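PDB 4EC6: conjugal transfer protein-like C-terminal domain-containing protein from Enterococcus faecalis, which is of unknown function but, resembling VirB8 type IV secretion proteins, probably takes part in conjugative transfer of plasmid pIP501. Local coordinates for residues K56-F69 with I136-V149. Numbering follows the deposited sequence.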
loop_
_atom_site.group_PDB
_atom_site.type_symbol
_atom_site.label_atom_id
_atom_site.label_comp_id
_atom_site.label_asym_id
_atom_site.label_seq_id
_atom_site.Cartn_x
_atom_site.Cartn_y
_atom_site.Cartn_z
ATOM N N LYS A 56 11.578 -0.222 -2.140
ATOM C CA LYS A 56 12.116 1.100 -2.204
ATOM C C LYS A 56 11.803 1.786 -3.508
ATOM O O LYS A 56 11.440 2.948 -3.452
ATOM C CB LYS A 56 13.611 1.118 -1.909
ATOM C CG LYS A 56 13.985 0.579 -0.536
ATOM C CD LYS A 56 15.387 1.062 -0.175
ATOM C CE LYS A 56 15.831 0.546 1.193
ATOM N NZ LYS A 56 16.589 -0.709 0.935
ATOM N N ILE A 57 11.867 1.104 -4.657
ATOM C CA ILE A 57 11.503 1.789 -5.921
ATOM C C ILE A 57 10.040 2.180 -5.885
ATOM O O ILE A 57 9.654 3.296 -6.276
ATOM C CB ILE A 57 11.619 0.952 -7.215
ATOM C CG1 ILE A 57 12.556 -0.239 -7.129
ATOM C CG2 ILE A 57 12.133 1.835 -8.337
ATOM C CD1 ILE A 57 13.958 0.040 -7.683
ATOM N N ASP A 58 9.219 1.243 -5.416
ATOM C CA ASP A 58 7.793 1.438 -5.279
ATOM C C ASP A 58 7.463 2.698 -4.490
ATOM O O ASP A 58 6.751 3.561 -4.973
ATOM C CB ASP A 58 7.259 0.170 -4.620
ATOM C CG ASP A 58 5.826 0.259 -4.131
ATOM O OD1 ASP A 58 5.151 1.330 -4.140
ATOM O OD2 ASP A 58 5.382 -0.824 -3.703
ATOM N N THR A 59 8.017 2.817 -3.286
ATOM C CA THR A 59 7.809 3.970 -2.425
ATOM C C THR A 59 8.311 5.245 -3.064
ATOM O O THR A 59 7.618 6.279 -3.064
ATOM C CB THR A 59 8.508 3.744 -1.074
ATOM O OG1 THR A 59 7.813 2.723 -0.378
ATOM C CG2 THR A 59 8.482 4.962 -0.208
ATOM N N PHE A 60 9.514 5.201 -3.613
ATOM C CA PHE A 60 10.025 6.365 -4.330
ATOM C C PHE A 60 9.014 6.815 -5.411
ATOM O O PHE A 60 8.663 8.001 -5.519
ATOM C CB PHE A 60 11.377 6.048 -4.957
ATOM C CG PHE A 60 11.899 7.127 -5.827
ATOM C CD1 PHE A 60 12.509 8.257 -5.290
ATOM C CD2 PHE A 60 11.777 7.040 -7.179
ATOM C CE1 PHE A 60 12.975 9.271 -6.112
ATOM C CE2 PHE A 60 12.259 8.059 -7.998
ATOM C CZ PHE A 60 12.866 9.162 -7.473
ATOM N N GLY A 61 8.541 5.860 -6.201
ATOM C CA GLY A 61 7.623 6.209 -7.259
ATOM C C GLY A 61 6.365 6.855 -6.703
ATOM O O GLY A 61 5.794 7.775 -7.321
ATOM N N ARG A 62 5.927 6.424 -5.525
ATOM C CA ARG A 62 4.710 7.018 -4.952
ATOM C C ARG A 62 4.916 8.462 -4.619
ATOM O O ARG A 62 4.039 9.279 -4.854
ATOM C CB ARG A 62 4.217 6.235 -3.741
ATOM C CG ARG A 62 3.451 4.982 -4.128
ATOM C CD ARG A 62 3.538 4.010 -2.973
ATOM N NE ARG A 62 2.949 2.706 -3.282
ATOM C CZ ARG A 62 1.626 2.479 -3.278
ATOM N NH1 ARG A 62 0.772 3.467 -3.022
ATOM N NH2 ARG A 62 1.153 1.293 -3.551
ATOM N N TYR A 63 6.085 8.767 -4.038
ATOM C CA TYR A 63 6.398 10.112 -3.624
ATOM C C TYR A 63 6.458 11.016 -4.848
ATOM O O TYR A 63 5.741 12.030 -4.907
ATOM C CB TYR A 63 7.653 10.153 -2.791
ATOM C CG TYR A 63 7.378 10.043 -1.311
ATOM C CD1 TYR A 63 7.056 11.173 -0.537
ATOM C CD2 TYR A 63 7.380 8.820 -0.703
ATOM C CE1 TYR A 63 6.786 11.059 0.815
ATOM C CE2 TYR A 63 7.091 8.684 0.627
ATOM C CZ TYR A 63 6.808 9.790 1.391
ATOM O OH TYR A 63 6.546 9.574 2.732
ATOM N N PHE A 64 7.196 10.587 -5.865
ATOM C CA PHE A 64 7.181 11.278 -7.145
ATOM C C PHE A 64 5.762 11.486 -7.671
ATOM O O PHE A 64 5.472 12.582 -8.134
ATOM C CB PHE A 64 8.040 10.545 -8.187
ATOM C CG PHE A 64 7.870 11.049 -9.614
ATOM C CD1 PHE A 64 8.386 12.275 -10.007
ATOM C CD2 PHE A 64 7.227 10.262 -10.572
ATOM C CE1 PHE A 64 8.260 12.715 -11.312
ATOM C CE2 PHE A 64 7.078 10.706 -11.861
ATOM C CZ PHE A 64 7.602 11.937 -12.237
ATOM N N LEU A 65 4.897 10.472 -7.637
ATOM C CA LEU A 65 3.540 10.657 -8.198
ATOM C C LEU A 65 2.707 11.767 -7.511
ATOM O O LEU A 65 1.928 12.480 -8.134
ATOM C CB LEU A 65 2.769 9.341 -8.227
ATOM C CG LEU A 65 3.233 8.385 -9.315
ATOM C CD1 LEU A 65 2.677 6.981 -9.155
ATOM C CD2 LEU A 65 2.799 8.937 -10.643
ATOM N N THR A 66 2.889 11.895 -6.205
ATOM C CA THR A 66 2.319 12.949 -5.446
ATOM C C THR A 66 2.702 14.329 -6.020
ATOM O O THR A 66 1.856 15.188 -6.156
ATOM C CB THR A 66 2.809 12.760 -4.023
ATOM O OG1 THR A 66 2.133 11.608 -3.470
ATOM C CG2 THR A 66 2.507 13.944 -3.196
ATOM N N TYR A 67 3.956 14.556 -6.380
ATOM C CA TYR A 67 4.339 15.834 -6.936
ATOM C C TYR A 67 3.985 15.955 -8.441
ATOM O O TYR A 67 3.532 16.973 -8.927
ATOM C CB TYR A 67 5.817 16.100 -6.629
ATOM C CG TYR A 67 6.001 16.361 -5.182
ATOM C CD1 TYR A 67 5.516 17.571 -4.595
ATOM C CD2 TYR A 67 6.574 15.411 -4.346
ATOM C CE1 TYR A 67 5.631 17.829 -3.230
ATOM C CE2 TYR A 67 6.686 15.655 -2.962
ATOM C CZ TYR A 67 6.210 16.864 -2.435
ATOM O OH TYR A 67 6.337 17.115 -1.116
ATOM N N TYR A 68 4.145 14.887 -9.167
ATOM C CA TYR A 68 3.810 14.863 -10.546
ATOM C C TYR A 68 2.339 15.109 -10.739
ATOM O O TYR A 68 1.969 15.779 -11.671
ATOM C CB TYR A 68 4.190 13.505 -11.122
ATOM C CG TYR A 68 4.028 13.427 -12.607
ATOM C CD1 TYR A 68 4.861 14.192 -13.467
ATOM C CD2 TYR A 68 3.076 12.577 -13.167
ATOM C CE1 TYR A 68 4.705 14.123 -14.841
ATOM C CE2 TYR A 68 2.908 12.507 -14.538
ATOM C CZ TYR A 68 3.709 13.272 -15.347
ATOM O OH TYR A 68 3.532 13.141 -16.657
ATOM N N PHE A 69 1.494 14.591 -9.848
ATOM C CA PHE A 69 0.050 14.825 -10.003
ATOM C C PHE A 69 -0.458 16.060 -9.235
ATOM O O PHE A 69 -1.661 16.284 -9.149
ATOM C CB PHE A 69 -0.787 13.573 -9.679
ATOM C CG PHE A 69 -0.910 12.630 -10.837
ATOM C CD1 PHE A 69 -1.993 12.722 -11.728
ATOM C CD2 PHE A 69 0.051 11.664 -11.056
ATOM C CE1 PHE A 69 -2.099 11.859 -12.807
ATOM C CE2 PHE A 69 -0.037 10.821 -12.144
ATOM C CZ PHE A 69 -1.097 10.922 -13.019
ATOM N N ILE A 136 0.246 4.218 -15.317
ATOM C CA ILE A 136 1.346 5.119 -15.525
ATOM C C ILE A 136 2.662 4.330 -15.459
ATOM O O ILE A 136 2.855 3.517 -14.566
ATOM C CB ILE A 136 1.318 6.278 -14.516
ATOM C CG1 ILE A 136 2.216 7.377 -15.027
ATOM C CG2 ILE A 136 1.691 5.831 -13.102
ATOM C CD1 ILE A 136 2.059 8.660 -14.271
ATOM N N THR A 137 3.520 4.588 -16.451
ATOM C CA THR A 137 4.805 3.947 -16.647
ATOM C C THR A 137 5.893 5.055 -16.730
ATOM O O THR A 137 5.696 6.112 -17.316
ATOM C CB THR A 137 4.750 3.164 -17.962
ATOM O OG1 THR A 137 3.526 2.451 -17.981
ATOM C CG2 THR A 137 5.868 2.143 -18.096
ATOM N N PHE A 138 7.022 4.822 -16.092
ATOM C CA PHE A 138 8.171 5.688 -16.207
ATOM C C PHE A 138 9.420 4.924 -15.749
ATOM O O PHE A 138 9.327 3.921 -15.053
ATOM C CB PHE A 138 7.970 6.975 -15.436
ATOM C CG PHE A 138 7.717 6.803 -13.965
ATOM C CD1 PHE A 138 8.780 6.836 -13.049
ATOM C CD2 PHE A 138 6.411 6.696 -13.463
ATOM C CE1 PHE A 138 8.550 6.719 -11.688
ATOM C CE2 PHE A 138 6.187 6.588 -12.079
ATOM C CZ PHE A 138 7.245 6.595 -11.191
ATOM N N GLU A 139 10.591 5.370 -16.149
ATOM C CA GLU A 139 11.816 4.701 -15.666
ATOM C C GLU A 139 12.508 5.413 -14.514
ATOM O O GLU A 139 12.301 6.582 -14.288
ATOM C CB GLU A 139 12.747 4.411 -16.818
ATOM C CG GLU A 139 11.982 3.655 -17.852
ATOM C CD GLU A 139 12.771 3.446 -19.116
ATOM O OE1 GLU A 139 14.039 3.548 -19.063
ATOM O OE2 GLU A 139 12.101 3.189 -20.161
ATOM N N VAL A 140 13.352 4.689 -13.817
ATOM C CA VAL A 140 13.913 5.115 -12.531
ATOM C C VAL A 140 15.310 4.524 -12.473
ATOM O O VAL A 140 15.502 3.437 -12.950
ATOM C CB VAL A 140 13.050 4.532 -11.407
ATOM C CG1 VAL A 140 13.781 4.454 -10.087
ATOM C CG2 VAL A 140 11.838 5.414 -11.249
ATOM N N GLU A 141 16.292 5.267 -11.983
ATOM C CA GLU A 141 17.670 4.784 -11.892
ATOM C C GLU A 141 18.205 5.057 -10.510
ATOM O O GLU A 141 17.807 6.032 -9.860
ATOM C CB GLU A 141 18.558 5.396 -12.962
ATOM C CG GLU A 141 18.259 4.874 -14.363
ATOM C CD GLU A 141 18.979 5.678 -15.452
ATOM O OE1 GLU A 141 19.985 6.370 -15.140
ATOM O OE2 GLU A 141 18.517 5.652 -16.627
ATOM N N PRO A 142 19.039 4.148 -10.002
ATOM C CA PRO A 142 19.505 4.406 -8.643
ATOM C C PRO A 142 20.592 5.453 -8.707
ATOM O O PRO A 142 21.192 5.654 -9.753
ATOM C CB PRO A 142 20.082 3.059 -8.205
ATOM C CG PRO A 142 20.463 2.359 -9.483
ATOM C CD PRO A 142 19.417 2.799 -10.485
ATOM N N THR A 143 20.795 6.138 -7.602
ATOM C CA THR A 143 21.866 7.094 -7.447
ATOM C C THR A 143 22.561 6.597 -6.212
ATOM O O THR A 143 21.967 5.822 -5.469
ATOM C CB THR A 143 21.326 8.537 -7.275
ATOM O OG1 THR A 143 20.388 8.605 -6.189
ATOM C CG2 THR A 143 20.630 8.933 -8.513
ATOM N N LYS A 144 23.810 6.984 -5.965
ATOM C CA LYS A 144 24.525 6.319 -4.857
ATOM C C LYS A 144 23.667 6.429 -3.589
ATOM O O LYS A 144 23.581 5.485 -2.800
ATOM C CB LYS A 144 25.963 6.830 -4.658
ATOM C CG LYS A 144 26.100 8.286 -4.220
ATOM C CD LYS A 144 27.260 8.471 -3.243
ATOM C CE LYS A 144 28.624 8.455 -3.928
ATOM N NZ LYS A 144 29.701 8.198 -2.927
ATOM N N ASN A 145 22.962 7.561 -3.493
ATOM C CA ASN A 145 22.159 7.941 -2.336
ATOM C C ASN A 145 20.687 7.536 -2.365
ATOM O O ASN A 145 20.080 7.479 -1.324
ATOM C CB ASN A 145 22.208 9.460 -2.147
ATOM C CG ASN A 145 23.607 10.042 -2.276
ATOM O OD1 ASN A 145 24.534 9.654 -1.547
ATOM N ND2 ASN A 145 23.763 10.997 -3.197
ATOM N N GLY A 146 20.124 7.300 -3.553
ATOM C CA GLY A 146 18.683 7.006 -3.752
ATOM C C GLY A 146 18.255 6.692 -5.193
ATOM O O GLY A 146 18.672 5.679 -5.789
ATOM N N PHE A 147 17.393 7.550 -5.754
ATOM C CA PHE A 147 16.732 7.259 -7.045
ATOM C C PHE A 147 16.430 8.507 -7.827
ATOM O O PHE A 147 16.246 9.566 -7.243
ATOM C CB PHE A 147 15.424 6.534 -6.810
ATOM C CG PHE A 147 15.573 5.296 -6.002
ATOM C CD1 PHE A 147 16.023 4.133 -6.588
ATOM C CD2 PHE A 147 15.280 5.307 -4.633
ATOM C CE1 PHE A 147 16.170 2.982 -5.837
ATOM C CE2 PHE A 147 15.440 4.162 -3.860
ATOM C CZ PHE A 147 15.886 2.994 -4.463
ATOM N N LEU A 148 16.378 8.381 -9.150
ATOM C CA LEU A 148 15.869 9.464 -9.969
ATOM C C LEU A 148 14.969 8.900 -11.087
ATOM O O LEU A 148 15.232 7.795 -11.591
ATOM C CB LEU A 148 17.001 10.268 -10.548
ATOM C CG LEU A 148 17.867 11.151 -9.644
ATOM C CD1 LEU A 148 19.192 11.515 -10.299
ATOM C CD2 LEU A 148 17.096 12.399 -9.258
ATOM N N VAL A 149 13.887 9.624 -11.412
ATOM C CA VAL A 149 13.075 9.348 -12.589
ATOM C C VAL A 149 13.881 9.771 -13.843
ATOM O O VAL A 149 14.491 10.840 -13.840
ATOM C CB VAL A 149 11.742 10.157 -12.550
ATOM C CG1 VAL A 149 10.987 10.046 -13.856
ATOM C CG2 VAL A 149 10.865 9.736 -11.376
#
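Phe60 and Phe64 both set CG trans to the backbone N (chi1 174° and 169°), which carries their rings from one side of the helix down onto Phe147 and Val149. Phe147 CB stands over the centre of the Phe60 ring, 3.5 Å from its centroid and practically on the ring normal, a CH-pi contact; the two rings themselves meet obliquely. One turn on, Val149 CG2 repeats the theme 3.6 Å from the centroid of the Phe64 ring, while the edge of Phe64 addresses the face of Phe138 in an edge-to-face pair with planes at 59°. This is helix-on-sheet packing in the NTF2-like C-terminal domain, which resembles VirB8 proteins: helix 54-68 lies across the antiparallel hairpin of strands 131-142 and 147-157, with no hydrogen bond between the two segments. Gly61, with no side chain, puts its CA 4.0 Å from Phe138 CZ at that ring's edge, consistent with close approach of the helix there. Ile57 CG2 meets Val140 CG1 at 3.6 Å, and at the far end Ile136 CD1 lies 3.7 Å from both Leu65 CD2 and Phe69 CE2. The second subunit also reaches the helix: its Phe160 makes an edge-to-face pair with Phe60, and its Tyr108 a cation-pi contact with Lys56.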